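Local coordinates for Glyoxalase/bleomycin resisance protein/dioxygenase (Streptomyces sp. CB03234, PDB 5UJP) that belongs to the glyoxalase/bleomycin resistance/dioxygenase superfamily, binds calcium and riboflavin, and is only tentatively assigned a dioxygenase activity, at residues 11-14 / 15-19. Numbering follows the deposited sequence.
Sequences DQEK and AKDFY
Ala-15 N donates to Asp-11 O at 3.0 Å and so starts the i to i+4 ladder of the helix, in which the carbonyls of Gln-12, Glu-13 and Lys-14 pair in turn with the backbone N-H groups of Lys-16, Asp-17 and Phe-18. Asp-11 is also the N-cap. Its OD1 accepts from Lys-14 N at 3.1 Å over a nearly straight N-H path (172°), the donor sitting well above the carboxylate plane, and the carboxylate would be expected to interact favourably with the helix dipole.

Lys-16 and Glu-13, one helical turn apart, face each other through a water rather than directly: the water donates to Glu-13 OE2 at 2.8 Å and accepts from Lys-16 NZ at 2.9 Å. Both charges have firmer partners in the same chain, since Lys-16 NZ forms a salt bridge with Asp-30 and Glu-13 OE1 one with Arg-37. Lys-16 reaches the water with CG anti to the backbone N (chi1 -179°) and the rest of its chain fully extended. Glu-13 OE2 also lies 4.4 Å from Asp-17 OD1, a like-charge approach that the neighbouring lysine and arginine probably ease.

Packing between the turns is modest. Ala-15 CB lies 3.5 Å from Asp-11 O, and the Asp-17 carboxylate folds back beside the backbone N (chi1 -70°), bringing CG within 3.5 Å of Glu-13 O. The buried face of the helix turns to the sheet, where Ala-15 and Tyr-19 rest on Leu-52, and Gln-12 NE2 donates to the carbonyls of Arg-37 and Leu-52. Strand 3-8, this N-capped helix and the three strands after it make up one βαβββ module of the vicinal oxygen chelate fold, with the helix packed on the module's own four-stranded mixed sheet.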
loop_
_atom_site.group_PDB
_atom_site.type_symbol
_atom_site.label_atom_id
_atom_site.label_comp_id
_atom_site.label_asym_id
_atom_site.label_seq_id
_atom_site.Cartn_x
_atom_site.Cartn_y
_atom_site.Cartn_z
ATOM N N ASP A 11 -7.762 -2.301 17.047
ATOM C CA ASP A 11 -7.283 -3.159 18.118
ATOM C C ASP A 11 -6.212 -4.056 17.508
ATOM O O ASP A 11 -6.516 -4.937 16.690
ATOM C CB ASP A 11 -8.451 -3.970 18.691
ATOM C CG ASP A 11 -8.053 -4.805 19.890
ATOM O OD1 ASP A 11 -7.006 -5.481 19.838
ATOM O OD2 ASP A 11 -8.804 -4.801 20.901
ATOM N N GLN A 12 -4.953 -3.817 17.888
ATOM C CA GLN A 12 -3.856 -4.532 17.245
ATOM C C GLN A 12 -3.856 -6.015 17.582
ATOM O O GLN A 12 -3.412 -6.821 16.766
ATOM C CB GLN A 12 -2.522 -3.915 17.632
ATOM C CG GLN A 12 -2.318 -2.540 16.991
ATOM C CD GLN A 12 -0.979 -1.929 17.365
ATOM O OE1 GLN A 12 -0.721 -1.669 18.527
ATOM N NE2 GLN A 12 -0.120 -1.694 16.356
ATOM N N GLU A 13 -4.261 -6.390 18.788
ATOM C CA GLU A 13 -4.266 -7.807 19.131
ATOM C C GLU A 13 -5.297 -8.570 18.308
ATOM O O GLU A 13 -5.011 -9.663 17.794
ATOM C CB GLU A 13 -4.533 -7.990 20.624
ATOM C CG GLU A 13 -4.256 -9.422 21.052
ATOM C CD GLU A 13 -2.787 -9.799 20.916
ATOM O OE1 GLU A 13 -1.940 -8.891 20.982
ATOM O OE2 GLU A 13 -2.470 -11.001 20.769
ATOM N N LYS A 14 -6.494 -8.005 18.157
ATOM C CA LYS A 14 -7.500 -8.635 17.297
ATOM C C LYS A 14 -7.038 -8.653 15.846
ATOM O O LYS A 14 -7.340 -9.599 15.118
ATOM C CB LYS A 14 -8.849 -7.900 17.406
ATOM C CG LYS A 14 -9.480 -7.988 18.828
ATOM C CD LYS A 14 -10.816 -7.287 18.940
ATOM C CE LYS A 14 -11.443 -7.422 20.336
ATOM N NZ LYS A 14 -12.668 -6.602 20.453
ATOM N N ALA A 15 -6.316 -7.631 15.405
ATOM C CA ALA A 15 -5.797 -7.629 14.043
ATOM C C ALA A 15 -4.741 -8.710 13.867
ATOM O O ALA A 15 -4.687 -9.369 12.823
ATOM C CB ALA A 15 -5.240 -6.246 13.702
ATOM N N LYS A 16 -3.886 -8.905 14.866
ATOM C CA LYS A 16 -2.924 -10.004 14.770
ATOM C C LYS A 16 -3.617 -11.359 14.634
ATOM O O LYS A 16 -3.226 -12.192 13.793
ATOM C CB LYS A 16 -2.020 -10.016 15.990
ATOM C CG LYS A 16 -0.969 -11.086 15.983
ATOM C CD LYS A 16 -0.058 -10.956 17.206
ATOM C CE LYS A 16 1.103 -11.950 17.190
ATOM N NZ LYS A 16 1.898 -11.919 18.488
ATOM N N ASP A 17 -4.625 -11.618 15.474
ATOM C CA ASP A 17 -5.397 -12.858 15.349
ATOM C C ASP A 17 -5.907 -13.025 13.926
ATOM O O ASP A 17 -5.814 -14.104 13.337
ATOM C CB ASP A 17 -6.617 -12.820 16.269
ATOM C CG ASP A 17 -6.272 -12.897 17.754
ATOM O OD1 ASP A 17 -5.167 -13.333 18.145
ATOM O OD2 ASP A 17 -7.148 -12.489 18.535
ATOM N N PHE A 18 -6.491 -11.963 13.365
ATOM C CA PHE A 18 -7.090 -12.063 12.033
ATOM C C PHE A 18 -6.039 -12.312 10.957
ATOM O O PHE A 18 -6.154 -13.268 10.173
ATOM C CB PHE A 18 -7.895 -10.809 11.715
ATOM C CG PHE A 18 -8.571 -10.868 10.360
ATOM C CD1 PHE A 18 -9.738 -11.598 10.203
ATOM C CD2 PHE A 18 -8.027 -10.212 9.254
ATOM C CE1 PHE A 18 -10.340 -11.673 8.951
ATOM C CE2 PHE A 18 -8.637 -10.277 8.016
ATOM C CZ PHE A 18 -9.805 -11.002 7.872
ATOM N N TYR A 19 -5.010 -11.452 10.878
ATOM C CA TYR A 19 -4.089 -11.546 9.742
ATOM C C TYR A 19 -3.182 -12.761 9.856
ATOM O O TYR A 19 -2.885 -13.401 8.849
ATOM C CB TYR A 19 -3.244 -10.272 9.572
ATOM C CG TYR A 19 -4.063 -9.152 8.979
ATOM C CD1 TYR A 19 -4.147 -8.977 7.585
ATOM C CD2 TYR A 19 -4.742 -8.261 9.798
ATOM C CE1 TYR A 19 -4.894 -7.992 7.039
ATOM C CE2 TYR A 19 -5.515 -7.222 9.242
ATOM C CZ TYR A 19 -5.584 -7.095 7.863
ATOM O OH TYR A 19 -6.354 -6.072 7.282
HETATM O O HOH W 1 0.238 -11.602 20.802
#